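Aminoglycoside phosphotransferase (Alicyclobacillus acidocaldarius subsp. acidocaldarius, PDB 4PDY) probably acts as a phosphotransferase with a protein-kinase-like fold, although its natural substrate is not established. Local coordinates at residues G220-D225 and F244-A250; R252-M256 and R285-E291; W169-D173 and L185-R189; R161-L165 and F301-W306. All coordinates share one frame. Where two conformers were deposited one is given. Residue numbers count along the deposited sequence, not the author numbering.

Interaction 1: residues G220-D225 and F244-A250; sequences GWCHLD and FELARPA
Two short antiparallel strands, 221-222 and 248-249, pair in the protein-kinase-like fold. By family comparison, residues 220-225 open the catalytic loop, with an HxD signature at His223 and Asp225, and 244-250 begin within the DFG-like motif, with Phe244 its phenylalanine. Trp221 and Pro249 form a non-hydrogen-bonded pair, CA to CA 3.9 Å. Cys222 and Arg248 form the hydrogen-bonded pair (Cys222 N to Arg248 O 3.0 Å, Arg248 N to Cys222 O 3.2 Å). Ala250 N bonds Gly220 O at 3.2 Å. A type I turn, Phe244 to Ala247, precedes strand 248-249. The Pro249 ring fits against the Trp221 indole face (chi1 m), its CD 3.8 Å from the five-membered-ring centroid, with Ala247 CB beside it, 3.9 Å from Trp221 CE3. His223 (chi1 t) turns its ring edge to the face of Phe244, centroids 5.0 Å apart. Leu224, left-handed in backbone, lodges CD1 between Leu246 and Ala250 and over one face of the Arg248 guanidinium, 3.5 Å from Arg248 NE and 4.3 Å from Ala250 CB.

Interaction 2: residues R252-M256 and R285-E291; sequences RALDM and RNIPKSE
A bidentate salt bridge joins helix 252-266, near its beginning, to the first turn of helix 289-300 in the helical lobe of this kinase-like fold. The backbone at 252-256 has helical angles, with Met256 N bonded to Arg252 O at 3.1 Å. Residues 285-288 are extended or irregular. Pro288 takes the N-cap position, and the helix starts at Lys289. The closest CA atoms are those of Ala253 and Glu291, 6.3 Å apart. Arg252 (chi1 t, chi2 t, chi3 p) and Glu291 (chi1 t, chi2 t) meet almost linearly: Arg252 NE to Glu291 OE2 is 3.1 Å and Arg252 NH2 to Glu291 OE1 2.8 Å. The remaining donors of the guanidinium turn to two backbone carbonyls, Arg285 O and Phe281 O. Arg252 NH2 is 3.0 Å and Arg252 NH1 3.3 Å from Arg285 O, both hydrogen bonds. Arg252 NH1 also bonds Phe281 O. Glu291 OE2 takes a further hydrogen bond from Tyr211 OH. The same hydroxyl accepts from Ala253 N. Met256, a selenomethionine (chi1 t, chi2 t, chi3 m), packs its CE against the carboxylate carbon Glu291 CD at 3.8 Å. Its SE makes an apolar contact with Ile287 CD1 at 4.2 Å.

Interaction 3: residues W169-D173 and L185-R189; sequences WLGAD and LLSMR
Residues 169-173 are the last turn of helix 154-173, with Asp173 N bonded to Trp169 O at 2.9 Å. Residues 185-189 run from the end region of the short helix 180-187 into helix 189-203. Met188, a selenomethionine, is the N-cap of that second helix, so the chain turns from one helix into the next. Trp169 and Leu186 have the closest CA atoms, 6.3 Å apart. Leu186 (chi1 m, chi2 t) reaches into the end of helix 154-173. Its CD2 is 3.4 Å from Trp169 O and 3.7 Å from Asp173 CB, while its CD1 is 4.3 Å from Ala172 CB. Leu185 (chi1 t, chi2 p) adds its CD2 at 4.1 Å from Trp169 CB. The Trp169 indole (chi1 p) carries the aliphatic part of Arg189 on one face: Arg189 CG is 3.5 Å from the centroid of the five-membered ring, a CH-pi contact. The guanidinium lies further out, at most a weak cation-pi attraction. Arg189 (chi1 m, chi2 t, chi3 m) is held by Arg189 NE to Leu186 O, 2.8 Å. Its bridge from Arg189 NH1 to Asp173 OD2 is long, at 3.7 Å. Leu192 and His193 also touch Trp169, and Tyr313 touches Ala172 and Leu185. The end of helix 154-173 thus packs against the junction of helices 180-187 and 189-203 in the helical lobe of the kinase-like fold.

Interaction 4: residues R161-L165 and F301-W306; sequences RWRDL and FPYLPW
The guanidinium of Arg161 lies flat on the Trp306 indole, centres 4.5 Å apart and planes at 28°. Its stem follows the same ring face: Arg161 CG sits 3.7 Å from the centroid of the six-membered ring. Arg161 is nearly fully extended (chi1 m, then t, t) and Trp306 has chi1 t. The ring edge of Tyr303 (chi1 t) also approaches the guanidinium face, with Tyr303 CE1 3.7 Å from Arg161 NH1. Residues 161-165 are helical throughout, within helix 154-173. Pro302 centres an inverse gamma turn and is the N-cap of helix 303-315. Trp306 N bonds Pro302 O at 3.2 Å. Leu165 and Trp306 have the closest CA atoms, 5.6 Å apart. The contact thus joins two helices far apart in sequence, within the helical lobe of the kinase-like fold. Phe301 (chi1 t) packs against helix 154-173: Phe301 CZ is 3.7 Å from Arg161 CB, and Phe301 CE1 is 4.0 Å from Trp162 CB. Leu165 CD2 meets Pro302 CG at 4.1 Å. Helices 189-203 and 319-347 touch Pro302 through Leu192 and Tyr328. Asp164 (chi1 t) accepts several hydrogen bonds. His310 ND1 bonds Asp164 OD2 and His314 NE2 bonds Asp164 OD1. Trp306 NE1 donates to Asp164 OD2 at 2.9 Å.

Interaction 1 lies nearest the chain centre and is the one beta contact, built on backbone hydrogen bonds. The other three rest mainly on side chains of helices and the loops leading into them. Interactions 1 and 2 touch: Asp255 probably accepts from His223 N (OD2, 2.8 Å) and Leu224 N (OD1, 3.0 Å). Interaction 2 is buried yet mainly ionic. Interactions 3 and 4 share helix 154-173, where Trp169 CH2 packs on Trp162 CZ3 at 3.3 Å. Both lay an arginine on a tryptophan, but interaction 4 stacks the guanidinium as well as the stem, interaction 3 chiefly the stem. Interaction 3 is farthest from the chain's centre. Interaction 4 closes a loop enclosing the other three.

Interaction 1: residues G220-D225 and F244-A250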
# COMPACT_ATOMS: atom_id res chain seq x y z
N GLY A 220 -16.95 -0.75 -0.41
CA GLY A 220 -15.95 0.28 -0.29
C GLY A 220 -14.64 -0.35 -0.70
O GLY A 220 -14.26 -1.45 -0.22
N TRP A 221 -13.94 0.31 -1.62
CA TRP A 221 -12.67 -0.18 -2.13
C TRP A 221 -11.51 0.38 -1.33
O TRP A 221 -11.54 1.53 -0.87
CB TRP A 221 -12.51 0.24 -3.59
CG TRP A 221 -13.43 -0.42 -4.54
CD1 TRP A 221 -14.78 -0.66 -4.38
CD2 TRP A 221 -13.10 -0.90 -5.86
NE1 TRP A 221 -15.29 -1.28 -5.50
CE2 TRP A 221 -14.28 -1.45 -6.41
CE3 TRP A 221 -11.91 -0.95 -6.60
CZ2 TRP A 221 -14.30 -2.01 -7.69
CZ3 TRP A 221 -11.94 -1.51 -7.85
CH2 TRP A 221 -13.12 -2.03 -8.40
N CYS A 222 -10.46 -0.41 -1.22
CA CYS A 222 -9.14 0.06 -0.80
C CYS A 222 -8.25 0.22 -2.02
O CYS A 222 -8.46 -0.42 -3.04
CB CYS A 222 -8.47 -0.91 0.19
SG CYS A 222 -9.06 -0.80 1.88
N HIS A 223 -7.26 1.10 -1.89
CA HIS A 223 -6.28 1.32 -2.93
C HIS A 223 -5.25 0.18 -3.00
O HIS A 223 -4.91 -0.30 -4.07
CB HIS A 223 -5.59 2.66 -2.67
CG HIS A 223 -4.54 3.01 -3.67
ND1 HIS A 223 -3.23 2.62 -3.53
CD2 HIS A 223 -4.59 3.75 -4.81
CE1 HIS A 223 -2.51 3.11 -4.53
NE2 HIS A 223 -3.33 3.77 -5.33
N LEU A 224 -4.76 -0.24 -1.83
CA LEU A 224 -3.90 -1.43 -1.69
C LEU A 224 -2.53 -1.34 -2.36
O LEU A 224 -1.86 -2.34 -2.53
CB LEU A 224 -4.63 -2.70 -2.12
CG LEU A 224 -5.93 -2.97 -1.35
CD1 LEU A 224 -6.65 -4.22 -1.85
CD2 LEU A 224 -5.68 -3.06 0.15
N ASP A 225 -2.08 -0.12 -2.67
CA ASP A 225 -0.68 0.07 -3.06
C ASP A 225 -0.20 1.41 -2.53
O ASP A 225 0.25 2.30 -3.27
CB ASP A 225 -0.54 -0.04 -4.57
CG ASP A 225 0.88 -0.31 -5.02
OD1 ASP A 225 1.75 -0.62 -4.17
OD2 ASP A 225 1.12 -0.22 -6.23
N PHE A 244 -4.25 2.59 -9.51
CA PHE A 244 -5.36 1.89 -8.88
C PHE A 244 -5.42 0.43 -9.32
O PHE A 244 -6.45 -0.20 -9.17
CB PHE A 244 -6.68 2.62 -9.20
CG PHE A 244 -6.87 3.89 -8.40
CD1 PHE A 244 -6.30 5.11 -8.81
CD2 PHE A 244 -7.57 3.85 -7.20
CE1 PHE A 244 -6.49 6.25 -8.05
CE2 PHE A 244 -7.74 4.99 -6.44
CZ PHE A 244 -7.21 6.18 -6.86
N GLU A 245 -4.33 -0.13 -9.82
CA GLU A 245 -4.34 -1.47 -10.40
C GLU A 245 -4.57 -2.57 -9.36
O GLU A 245 -5.03 -3.65 -9.72
CB GLU A 245 -3.04 -1.72 -11.17
CG GLU A 245 -2.88 -0.80 -12.35
CD GLU A 245 -1.59 -0.98 -13.11
OE1 GLU A 245 -0.95 -2.03 -12.99
OE2 GLU A 245 -1.20 -0.03 -13.82
N LEU A 246 -4.19 -2.32 -8.12
CA LEU A 246 -4.44 -3.30 -7.05
C LEU A 246 -5.71 -3.02 -6.26
O LEU A 246 -6.05 -3.79 -5.35
CB LEU A 246 -3.23 -3.35 -6.11
CG LEU A 246 -1.93 -3.81 -6.73
CD1 LEU A 246 -0.84 -3.88 -5.69
CD2 LEU A 246 -2.10 -5.16 -7.41
N ALA A 247 -6.42 -1.95 -6.59
CA ALA A 247 -7.60 -1.54 -5.84
C ALA A 247 -8.71 -2.57 -6.01
O ALA A 247 -8.88 -3.11 -7.10
CB ALA A 247 -8.07 -0.15 -6.26
N ARG A 248 -9.46 -2.81 -4.93
CA ARG A 248 -10.61 -3.75 -4.96
C ARG A 248 -11.41 -3.53 -3.69
O ARG A 248 -10.92 -2.90 -2.77
CB ARG A 248 -10.17 -5.20 -5.06
CG ARG A 248 -9.26 -5.62 -3.93
CD ARG A 248 -8.82 -7.08 -4.03
NE ARG A 248 -7.78 -7.36 -3.04
CZ ARG A 248 -8.01 -7.73 -1.78
NH1 ARG A 248 -9.26 -7.89 -1.32
NH2 ARG A 248 -6.99 -7.95 -0.96
N PRO A 249 -12.65 -4.04 -3.66
CA PRO A 249 -13.40 -4.00 -2.42
C PRO A 249 -12.59 -4.70 -1.30
O PRO A 249 -12.13 -5.84 -1.48
CB PRO A 249 -14.68 -4.79 -2.75
CG PRO A 249 -14.85 -4.61 -4.24
CD PRO A 249 -13.44 -4.63 -4.75
N ALA A 250 -12.42 -4.04 -0.18
CA ALA A 250 -11.65 -4.58 0.94
C ALA A 250 -11.90 -3.75 2.18
O ALA A 250 -12.20 -2.56 2.06
CB ALA A 250 -10.18 -4.62 0.62
O HOH W 1 -3.78 0.06 -6.60

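Interaction 2: residues R252-M256 and R285-E291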
# COMPACT_ATOMS: atom_id res chain seq x y z
N ARG A 252 -11.61 -1.28 5.14
CA ARG A 252 -10.86 -0.05 5.30
C ARG A 252 -9.61 -0.21 6.15
O ARG A 252 -8.58 0.45 5.91
CB ARG A 252 -11.77 1.04 5.84
CG ARG A 252 -11.17 2.42 5.78
CD ARG A 252 -12.16 3.52 6.07
NE ARG A 252 -12.47 3.59 7.51
CZ ARG A 252 -12.85 4.70 8.14
NH1 ARG A 252 -12.97 5.85 7.48
NH2 ARG A 252 -13.07 4.67 9.45
N ALA A 253 -9.65 -1.08 7.14
CA ALA A 253 -8.52 -1.35 7.99
C ALA A 253 -7.25 -1.73 7.23
O ALA A 253 -6.13 -1.53 7.73
CB ALA A 253 -8.88 -2.45 9.00
N LEU A 254 -7.39 -2.35 6.06
CA LEU A 254 -6.20 -2.72 5.29
C LEU A 254 -5.40 -1.50 4.84
O LEU A 254 -4.21 -1.44 5.09
CB LEU A 254 -6.56 -3.57 4.10
CG LEU A 254 -7.05 -5.00 4.40
CD1 LEU A 254 -7.32 -5.75 3.11
CD2 LEU A 254 -6.05 -5.77 5.25
N ASP A 255 -6.06 -0.52 4.23
CA ASP A 255 -5.35 0.69 3.83
C ASP A 255 -4.84 1.42 5.07
O ASP A 255 -3.72 1.94 5.08
CB ASP A 255 -6.27 1.61 3.01
CG ASP A 255 -6.23 1.34 1.48
OD1 ASP A 255 -5.40 0.54 0.96
OD2 ASP A 255 -7.11 1.94 0.80
N MSE A 256 -5.65 1.48 6.13
CA MSE A 256 -5.24 2.19 7.33
C MSE A 256 -4.01 1.58 7.96
O MSE A 256 -3.06 2.30 8.29
CB MSE A 256 -6.42 2.27 8.29
CG MSE A 256 -6.19 3.33 9.35
SE MSE A 256 -7.65 3.34 10.63
CE MSE A 256 -9.31 3.40 9.57
N ARG A 285 -15.36 9.03 8.11
CA ARG A 285 -16.30 8.12 8.76
C ARG A 285 -15.67 7.64 10.05
O ARG A 285 -14.53 7.21 10.05
CB ARG A 285 -16.64 6.94 7.85
CG ARG A 285 -17.63 5.95 8.43
CD ARG A 285 -18.16 4.99 7.38
NE ARG A 285 -19.19 4.11 7.92
CZ ARG A 285 -20.46 4.47 8.13
NH1 ARG A 285 -20.88 5.71 7.86
NH2 ARG A 285 -21.31 3.59 8.63
N ASN A 286 -16.44 7.70 11.14
CA ASN A 286 -16.05 7.23 12.47
C ASN A 286 -15.29 5.92 12.44
O ASN A 286 -15.70 4.99 11.73
CB ASN A 286 -17.31 7.03 13.32
CG ASN A 286 -17.00 6.55 14.74
OD1 ASN A 286 -16.33 7.24 15.50
ND2 ASN A 286 -17.50 5.37 15.10
N ILE A 287 -14.21 5.82 13.21
CA ILE A 287 -13.54 4.54 13.40
C ILE A 287 -14.13 3.86 14.65
O ILE A 287 -13.90 4.31 15.78
CB ILE A 287 -12.04 4.73 13.64
CG1 ILE A 287 -11.40 5.54 12.50
CG2 ILE A 287 -11.33 3.40 13.77
CD1 ILE A 287 -9.98 5.98 12.83
N PRO A 288 -14.90 2.76 14.46
CA PRO A 288 -15.40 2.07 15.66
C PRO A 288 -14.30 1.28 16.34
O PRO A 288 -13.24 1.00 15.75
CB PRO A 288 -16.45 1.12 15.10
CG PRO A 288 -16.04 0.88 13.69
CD PRO A 288 -15.34 2.12 13.21
N LYS A 289 -14.55 0.89 17.58
CA LYS A 289 -13.57 0.14 18.34
C LYS A 289 -13.07 -1.10 17.57
O LYS A 289 -11.87 -1.40 17.59
CB LYS A 289 -14.17 -0.29 19.67
CG LYS A 289 -13.20 -0.95 20.63
CD LYS A 289 -13.84 -1.15 22.01
CE LYS A 289 -12.85 -1.80 22.94
NZ LYS A 289 -13.45 -2.07 24.28
N SER A 290 -14.00 -1.83 16.92
CA SER A 290 -13.63 -3.05 16.24
C SER A 290 -12.68 -2.78 15.06
O SER A 290 -11.89 -3.63 14.71
CB SER A 290 -14.86 -3.83 15.76
OG SER A 290 -15.71 -3.08 14.90
N GLU A 291 -12.81 -1.61 14.42
CA GLU A 291 -11.90 -1.24 13.32
C GLU A 291 -10.52 -0.96 13.87
O GLU A 291 -9.51 -1.37 13.28
CB GLU A 291 -12.44 -0.05 12.52
CG GLU A 291 -11.56 0.36 11.33
CD GLU A 291 -12.31 1.27 10.41
OE1 GLU A 291 -12.80 2.30 10.89
OE2 GLU A 291 -12.38 0.99 9.19

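Interaction 3: residues W169-D173 and L185-R189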
# COMPACT_ATOMS: atom_id res chain seq x y z
N TRP A 169 13.43 -19.52 12.09
CA TRP A 169 14.40 -19.41 13.19
C TRP A 169 14.83 -20.77 13.74
O TRP A 169 15.94 -20.91 14.23
CB TRP A 169 14.02 -18.40 14.26
CG TRP A 169 12.94 -18.78 15.17
CD1 TRP A 169 12.82 -19.93 15.92
CD2 TRP A 169 11.82 -17.97 15.50
NE1 TRP A 169 11.68 -19.88 16.68
CE2 TRP A 169 11.04 -18.69 16.44
CE3 TRP A 169 11.39 -16.70 15.10
CZ2 TRP A 169 9.87 -18.19 16.98
CZ3 TRP A 169 10.22 -16.20 15.66
CH2 TRP A 169 9.47 -16.94 16.57
N LEU A 170 13.98 -21.79 13.62
CA LEU A 170 14.42 -23.15 13.91
C LEU A 170 15.55 -23.57 12.97
O LEU A 170 16.54 -24.17 13.39
CB LEU A 170 13.26 -24.14 13.81
CG LEU A 170 12.15 -23.99 14.86
CD1 LEU A 170 10.99 -24.91 14.53
CD2 LEU A 170 12.67 -24.25 16.28
N GLY A 171 15.41 -23.21 11.70
CA GLY A 171 16.46 -23.50 10.73
C GLY A 171 17.75 -22.79 11.11
O GLY A 171 18.84 -23.36 11.01
N ALA A 172 17.64 -21.53 11.52
CA ALA A 172 18.83 -20.74 11.85
C ALA A 172 19.51 -21.31 13.09
O ALA A 172 20.73 -21.32 13.20
CB ALA A 172 18.48 -19.27 12.05
N ASP A 173 18.71 -21.79 14.04
CA ASP A 173 19.28 -22.24 15.30
C ASP A 173 20.16 -23.47 15.10
O ASP A 173 21.14 -23.64 15.82
CB ASP A 173 18.14 -22.58 16.27
CG ASP A 173 18.59 -22.64 17.70
OD1 ASP A 173 19.57 -22.00 18.12
OD2 ASP A 173 17.93 -23.37 18.43
N LEU A 185 18.39 -12.56 14.55
CA LEU A 185 17.04 -13.13 14.49
C LEU A 185 16.78 -14.05 15.71
O LEU A 185 15.73 -13.94 16.36
CB LEU A 185 16.85 -13.90 13.17
CG LEU A 185 15.45 -14.50 12.99
CD1 LEU A 185 14.40 -13.40 12.79
CD2 LEU A 185 15.46 -15.46 11.82
N LEU A 186 17.73 -14.90 16.04
CA LEU A 186 17.56 -15.80 17.20
C LEU A 186 17.40 -15.04 18.51
O LEU A 186 16.62 -15.45 19.38
CB LEU A 186 18.70 -16.82 17.28
CG LEU A 186 18.66 -17.87 16.16
CD1 LEU A 186 20.01 -18.53 16.00
CD2 LEU A 186 17.57 -18.91 16.42
N SER A 187 18.10 -13.91 18.62
CA SER A 187 18.04 -13.10 19.83
C SER A 187 16.67 -12.50 20.10
O SER A 187 16.39 -12.11 21.23
CB SER A 187 19.07 -11.97 19.81
OG SER A 187 18.67 -10.89 18.96
N MSE A 188 15.83 -12.39 19.07
CA MSE A 188 14.51 -11.78 19.25
C MSE A 188 13.36 -12.77 19.14
O MSE A 188 12.21 -12.35 19.05
CB MSE A 188 14.33 -10.57 18.33
CG MSE A 188 14.35 -11.00 16.89
SE MSE A 188 13.99 -9.47 15.68
CE MSE A 188 15.81 -9.02 15.74
N ARG A 189 13.64 -14.07 19.22
CA ARG A 189 12.58 -15.07 19.03
C ARG A 189 11.42 -14.90 20.00
O ARG A 189 10.27 -15.04 19.61
CB ARG A 189 13.13 -16.48 19.23
CG ARG A 189 13.91 -17.01 18.06
CD ARG A 189 14.54 -18.35 18.44
NE ARG A 189 15.77 -18.13 19.21
CZ ARG A 189 16.50 -19.10 19.76
NH1 ARG A 189 16.13 -20.38 19.67
NH2 ARG A 189 17.61 -18.76 20.41

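Interaction 4: residues R161-L165 and F301-W306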
# COMPACT_ATOMS: atom_id res chain seq x y z
N ARG A 161 2.34 -16.90 7.65
CA ARG A 161 3.57 -16.14 7.91
C ARG A 161 4.19 -16.49 9.27
O ARG A 161 5.40 -16.63 9.40
CB ARG A 161 3.32 -14.63 7.81
CG ARG A 161 2.99 -14.21 6.38
CD ARG A 161 2.50 -12.78 6.32
NE ARG A 161 2.39 -12.34 4.93
CZ ARG A 161 1.85 -11.18 4.57
NH1 ARG A 161 1.35 -10.36 5.49
NH2 ARG A 161 1.81 -10.84 3.29
N TRP A 162 3.33 -16.70 10.27
CA TRP A 162 3.83 -17.09 11.58
C TRP A 162 4.51 -18.48 11.50
O TRP A 162 5.60 -18.69 12.03
CB TRP A 162 2.69 -17.11 12.62
CG TRP A 162 3.05 -17.91 13.86
CD1 TRP A 162 2.36 -18.97 14.38
CD2 TRP A 162 4.21 -17.75 14.67
NE1 TRP A 162 3.02 -19.47 15.48
CE2 TRP A 162 4.17 -18.74 15.67
CE3 TRP A 162 5.30 -16.86 14.64
CZ2 TRP A 162 5.16 -18.86 16.65
CZ3 TRP A 162 6.29 -16.98 15.60
CH2 TRP A 162 6.21 -17.98 16.60
N ARG A 163 3.83 -19.42 10.86
CA ARG A 163 4.38 -20.76 10.71
C ARG A 163 5.73 -20.73 9.99
O ARG A 163 6.67 -21.40 10.39
CB ARG A 163 3.39 -21.66 9.98
CG ARG A 163 2.19 -22.00 10.84
CD ARG A 163 1.09 -22.68 10.07
NE ARG A 163 0.05 -23.16 10.99
CZ ARG A 163 -1.16 -23.56 10.63
NH1 ARG A 163 -1.54 -23.54 9.36
NH2 ARG A 163 -2.01 -23.98 11.56
N ASP A 164 5.83 -19.87 8.98
CA ASP A 164 7.08 -19.68 8.24
C ASP A 164 8.19 -19.10 9.14
O ASP A 164 9.31 -19.61 9.20
CB ASP A 164 6.78 -18.75 7.07
CG ASP A 164 7.94 -18.61 6.09
OD1 ASP A 164 8.76 -19.52 5.92
OD2 ASP A 164 8.03 -17.52 5.48
N LEU A 165 7.84 -18.04 9.86
CA LEU A 165 8.79 -17.37 10.74
C LEU A 165 9.37 -18.35 11.78
O LEU A 165 10.57 -18.37 11.99
CB LEU A 165 8.14 -16.16 11.41
CG LEU A 165 9.04 -15.29 12.30
CD1 LEU A 165 10.29 -14.81 11.56
CD2 LEU A 165 8.23 -14.12 12.82
N PHE A 301 1.43 -7.82 14.31
CA PHE A 301 2.19 -8.92 13.70
C PHE A 301 3.59 -8.43 13.30
O PHE A 301 3.68 -7.33 12.74
CB PHE A 301 1.52 -9.45 12.44
CG PHE A 301 2.09 -10.75 12.00
CD1 PHE A 301 1.58 -11.95 12.50
CD2 PHE A 301 3.17 -10.77 11.13
CE1 PHE A 301 2.13 -13.15 12.12
CE2 PHE A 301 3.73 -11.98 10.75
CZ PHE A 301 3.21 -13.17 11.24
N PRO A 302 4.64 -9.21 13.56
CA PRO A 302 6.01 -8.82 13.18
C PRO A 302 6.28 -9.04 11.67
O PRO A 302 7.04 -9.92 11.27
CB PRO A 302 6.88 -9.69 14.08
CG PRO A 302 6.09 -10.95 14.23
CD PRO A 302 4.64 -10.52 14.26
N TYR A 303 5.61 -8.23 10.88
CA TYR A 303 5.63 -8.36 9.44
C TYR A 303 7.02 -8.16 8.84
O TYR A 303 7.42 -8.92 7.98
CB TYR A 303 4.69 -7.30 8.84
CG TYR A 303 4.74 -7.21 7.34
CD1 TYR A 303 4.11 -8.15 6.53
CD2 TYR A 303 5.43 -6.17 6.73
CE1 TYR A 303 4.17 -8.06 5.15
CE2 TYR A 303 5.49 -6.06 5.36
CZ TYR A 303 4.86 -6.99 4.57
OH TYR A 303 4.98 -6.83 3.20
N LEU A 304 7.73 -7.15 9.31
CA LEU A 304 9.03 -6.88 8.69
C LEU A 304 10.04 -8.01 8.95
O LEU A 304 10.69 -8.48 8.02
CB LEU A 304 9.54 -5.47 9.06
CG LEU A 304 10.90 -4.95 8.61
CD1 LEU A 304 10.85 -3.44 8.40
CD2 LEU A 304 11.92 -5.28 9.68
N PRO A 305 10.20 -8.44 10.21
CA PRO A 305 11.07 -9.60 10.41
C PRO A 305 10.67 -10.82 9.57
O PRO A 305 11.54 -11.51 9.04
CB PRO A 305 10.93 -9.88 11.91
CG PRO A 305 10.65 -8.54 12.49
CD PRO A 305 9.77 -7.86 11.49
N TRP A 306 9.36 -11.09 9.47
CA TRP A 306 8.90 -12.19 8.63
C TRP A 306 9.37 -11.97 7.19
O TRP A 306 9.94 -12.85 6.58
CB TRP A 306 7.35 -12.38 8.68
CG TRP A 306 6.98 -13.24 7.57
CD1 TRP A 306 7.21 -14.60 7.45
CD2 TRP A 306 6.52 -12.80 6.29
NE1 TRP A 306 6.86 -15.02 6.20
CE2 TRP A 306 6.47 -13.93 5.45
CE3 TRP A 306 6.16 -11.56 5.77
CZ2 TRP A 306 6.03 -13.86 4.15
CZ3 TRP A 306 5.73 -11.50 4.47
CH2 TRP A 306 5.67 -12.64 3.68